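Long-range contact in acetyltransferase, GNAT family (PDB 2I79), which probably transfers the acetyl group of acetyl coenzyme A, which it binds, to an acceptor substrate, as other GNAT-family acetyltransferases do: residues A[125-130]-A[164-169]. Residues are numbered along the deposited sequence; the frame is centred on the assembly and turned at random.
With ACO (acetyl coenzyme *a), chain G.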
loop_
_atom_site.group_PDB
_atom_site.type_symbol
_atom_site.label_atom_id
_atom_site.label_comp_id
_atom_site.label_asym_id
_atom_site.label_seq_id
_atom_site.Cartn_x
_atom_site.Cartn_y
_atom_site.Cartn_z
ATOM N N GLN A 125 -9.441 -2.856 4.972
ATOM C CA GLN A 125 -8.254 -3.534 5.419
ATOM C C GLN A 125 -7.249 -2.562 6.019
ATOM O O GLN A 125 -7.274 -1.353 5.733
ATOM C CB GLN A 125 -7.608 -4.274 4.245
ATOM C CG GLN A 125 -6.975 -3.355 3.180
ATOM C CD GLN A 125 -6.322 -4.138 2.054
ATOM O OE1 GLN A 125 -6.647 -5.296 1.817
ATOM N NE2 GLN A 125 -5.377 -3.508 1.366
ATOM N N LEU A 126 -6.381 -3.119 6.865
ATOM C CA LEU A 126 -5.229 -2.431 7.417
ATOM C C LEU A 126 -4.247 -3.464 7.904
ATOM O O LEU A 126 -4.526 -4.650 7.868
ATOM C CB LEU A 126 -5.617 -1.552 8.593
ATOM C CG LEU A 126 -6.185 -2.198 9.869
ATOM C CD1 LEU A 126 -6.013 -1.149 10.910
ATOM C CD2 LEU A 126 -7.634 -2.613 9.791
ATOM N N THR A 127 -3.082 -2.985 8.314
ATOM C CA THR A 127 -2.114 -3.755 9.048
ATOM C C THR A 127 -1.959 -3.022 10.376
ATOM O O THR A 127 -2.044 -1.786 10.418
ATOM C CB THR A 127 -0.754 -3.820 8.342
ATOM O OG1 THR A 127 -0.233 -2.510 8.283
ATOM C CG2 THR A 127 -0.866 -4.335 6.927
ATOM N N VAL A 128 -1.725 -3.794 11.437
ATOM C CA VAL A 128 -1.649 -3.300 12.815
ATOM C C VAL A 128 -0.487 -4.028 13.512
ATOM O O VAL A 128 -0.395 -5.257 13.418
ATOM C CB VAL A 128 -2.984 -3.614 13.627
ATOM C CG1 VAL A 128 -2.917 -3.053 15.064
ATOM C CG2 VAL A 128 -4.203 -3.019 12.909
ATOM N N GLN A 129 0.362 -3.305 14.247
ATOM C CA GLN A 129 1.448 -3.962 14.977
ATOM C C GLN A 129 0.854 -4.996 15.958
ATOM O O GLN A 129 -0.151 -4.735 16.619
ATOM C CB GLN A 129 2.321 -2.953 15.714
ATOM C CG GLN A 129 3.074 -1.944 14.833
ATOM C CD GLN A 129 3.702 -0.803 15.651
ATOM O OE1 GLN A 129 3.596 -0.772 16.887
ATOM N NE2 GLN A 129 4.347 0.143 14.961
ATOM N N THR A 130 1.423 -6.185 16.017
ATOM C CA THR A 130 0.775 -7.244 16.821
ATOM C C THR A 130 0.698 -6.839 18.305
ATOM O O THR A 130 -0.287 -7.106 18.986
ATOM C CB THR A 130 1.440 -8.601 16.640
ATOM O OG1 THR A 130 2.807 -8.512 17.035
ATOM C CG2 THR A 130 1.347 -9.052 15.189
ATOM N N VAL A 164 3.484 -7.321 12.317
ATOM C CA VAL A 164 2.160 -6.746 12.098
ATOM C C VAL A 164 1.129 -7.827 11.744
ATOM O O VAL A 164 1.461 -8.834 11.155
ATOM C CB VAL A 164 2.180 -5.652 11.015
ATOM C CG1 VAL A 164 3.100 -4.510 11.454
ATOM C CG2 VAL A 164 2.596 -6.179 9.606
ATOM N N TYR A 165 -0.121 -7.593 12.120
ATOM C CA TYR A 165 -1.240 -8.356 11.616
ATOM C C TYR A 165 -1.776 -7.660 10.382
ATOM O O TYR A 165 -1.847 -6.445 10.317
ATOM C CB TYR A 165 -2.365 -8.454 12.658
ATOM C CG TYR A 165 -2.083 -9.425 13.822
ATOM C CD1 TYR A 165 -1.688 -10.753 13.574
ATOM C CD2 TYR A 165 -2.244 -9.021 15.147
ATOM C CE1 TYR A 165 -1.443 -11.650 14.632
ATOM C CE2 TYR A 165 -2.018 -9.894 16.210
ATOM C CZ TYR A 165 -1.607 -11.220 15.944
ATOM O OH TYR A 165 -1.369 -12.113 16.975
ATOM N N LEU A 166 -2.144 -8.465 9.407
ATOM C CA LEU A 166 -3.053 -8.082 8.332
ATOM C C LEU A 166 -4.492 -8.300 8.795
ATOM O O LEU A 166 -4.839 -9.417 9.223
ATOM C CB LEU A 166 -2.817 -9.024 7.149
ATOM C CG LEU A 166 -1.420 -9.119 6.545
ATOM C CD1 LEU A 166 -1.356 -10.395 5.649
ATOM C CD2 LEU A 166 -1.155 -7.834 5.772
ATOM N N MET A 167 -5.313 -7.251 8.753
ATOM C CA MET A 167 -6.701 -7.353 9.220
ATOM C C MET A 167 -7.671 -6.877 8.125
ATOM O O MET A 167 -7.387 -5.916 7.382
ATOM C CB MET A 167 -6.906 -6.508 10.470
ATOM C CG MET A 167 -5.998 -6.847 11.681
ATOM S SD MET A 167 -6.581 -6.183 13.257
ATOM C CE MET A 167 -8.089 -7.120 13.408
ATOM N N GLY A 168 -8.819 -7.537 8.023
ATOM C CA GLY A 168 -9.768 -7.238 6.947
ATOM C C GLY A 168 -11.227 -7.438 7.293
ATOM O O GLY A 168 -11.536 -8.179 8.206
ATOM N N LYS A 169 -12.109 -6.745 6.560
ATOM C CA LYS A 169 -13.560 -6.852 6.699
ATOM C C LYS A 169 -14.251 -6.729 5.345
ATOM O O LYS A 169 -13.952 -5.796 4.566
ATOM C CB LYS A 169 -14.068 -5.762 7.630
ATOM C CG LYS A 169 -15.561 -5.855 7.947
ATOM C CD LYS A 169 -16.073 -4.575 8.570
ATOM C CE LYS A 169 -17.567 -4.649 8.831
ATOM N NZ LYS A 169 -17.886 -5.490 10.011
HETATM N N1A ACO G . -5.600 -4.302 25.284
HETATM C C2A ACO G . -6.853 -4.610 24.885
HETATM N N3A ACO G . -7.845 -3.700 24.832
HETATM C C4A ACO G . -7.627 -2.415 25.174
HETATM C C5A ACO G . -6.294 -1.995 25.600
HETATM C C6A ACO G . -5.258 -3.038 25.630
HETATM N N6A ACO G . -4.002 -2.726 26.017
HETATM N N7A ACO G . -6.365 -0.692 25.881
HETATM C C8A ACO G . -7.657 -0.312 25.640
HETATM N N9A ACO G . -8.404 -1.348 25.222
HETATM C C1B ACO G . -9.836 -1.440 24.820
HETATM C C2B ACO G . -10.882 -0.660 25.601
HETATM O O2B ACO G . -11.351 -1.385 26.740
HETATM C C3B ACO G . -11.968 -0.540 24.562
HETATM O O3B ACO G . -12.678 -1.744 24.335
HETATM P P3B ACO G . -14.181 -2.002 24.824
HETATM O O7A ACO G . -13.842 -2.152 26.298
HETATM O O8A ACO G . -14.666 -3.251 24.127
HETATM O O9A ACO G . -14.987 -0.792 24.423
HETATM C C4B ACO G . -11.184 -0.350 23.271
HETATM O O4B ACO G . -9.945 -1.021 23.461
HETATM C C5B ACO G . -11.000 1.132 22.970
HETATM O O5B ACO G . -12.182 1.533 22.265
HETATM P P1A ACO G . -12.453 3.102 22.052
HETATM O O1A ACO G . -12.296 3.839 23.355
HETATM O O2A ACO G . -13.730 3.183 21.240
HETATM O O3A ACO G . -11.135 3.490 21.195
HETATM P P2A ACO G . -10.092 4.731 21.426
HETATM O O4A ACO G . -9.121 4.563 22.600
HETATM O O5A ACO G . -10.947 5.971 21.317
HETATM O O6A ACO G . -9.256 4.494 20.044
HETATM C CBP ACO G . -7.119 3.726 19.132
HETATM C CCP ACO G . -8.382 3.380 19.898
HETATM C CDP ACO G . -6.320 2.430 18.931
HETATM C CEP ACO G . -7.531 4.361 17.795
HETATM C CAP ACO G . -6.286 4.722 19.947
HETATM O OAP ACO G . -5.785 4.122 21.165
HETATM C C9P ACO G . -5.138 5.285 19.126
HETATM O O9P ACO G . -5.330 6.231 18.386
HETATM N N8P ACO G . -3.942 4.726 19.273
HETATM C C7P ACO G . -2.718 5.171 18.597
HETATM C C6P ACO G . -2.775 5.075 17.073
HETATM C C5P ACO G . -3.139 3.687 16.628
HETATM O O5P ACO G . -2.510 2.741 17.057
HETATM N N4P ACO G . -4.153 3.569 15.781
HETATM C C3P ACO G . -4.616 2.297 15.250
HETATM C C2P ACO G . -3.673 1.688 14.221
HETATM S S1P ACO G . -3.599 2.740 12.798
HETATM C C ACO G . -4.609 2.251 11.623
HETATM O O ACO G . -5.769 2.357 11.946
HETATM C CH3 ACO G . -4.045 1.734 10.311
#
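Residues 125-129 and 164-169, parts of strands 123-129 and 160-170, pair antiparallel and illustrate how one pairing can serve a cofactor site on one face and a subunit contact on the other. Two hydrogen-bonded pairs fix the register. In the first, Leu-126 N meets Met-167 O at 3.0 Å, and Met-167 N returns to Leu-126 O almost straight, with an N-H...O angle of 172°. Val-128 and Tyr-165 repeat the exchange, Tyr-165 N lying 2.7 Å from Val-128 O; all four donors sit in the plane of the carbonyl they reach.

The more extensive packing is on the face of Leu-126, Val-128, Tyr-165 and Met-167, where all but Tyr-165 are buried under Ala-135, Val-136 and Tyr-139 of helix 133-141. Leu-126 holds CG between its backbone N and carbonyl carbon (chi1 64°) and splits its branches: CD2 lies alongside Met-167 CB, while CD1 reaches the acetyl methyl CH3 of acetyl coenzyme A at 3.5 Å. The Met-167 side chain, bent at chi3, crosses Val-128 obliquely, its SD 4.0 Å from Val-128 CG2. Where strand 123-129 ends, Thr-130 CG2 stands over the centre of the Tyr-165 ring in a CH-pi contact, 3.5 Å from the centroid.

On the reverse face side chains meet sparsely, and Thr-127 is exposed to solvent. Thr-127 CG2 touches Leu-166 CD2 at 3.7 Å, Gly-168 brings no side chain opposite Gln-125, and the amide of Gln-125 turns away to Asp-89 and Arg-123. Leu-166 of the second subunit covers Leu-166. Strand 123-129, parallel to 87-94 and antiparallel to 160-170 beside the acetyl group, belongs to the mixed sheet of the GNAT fold.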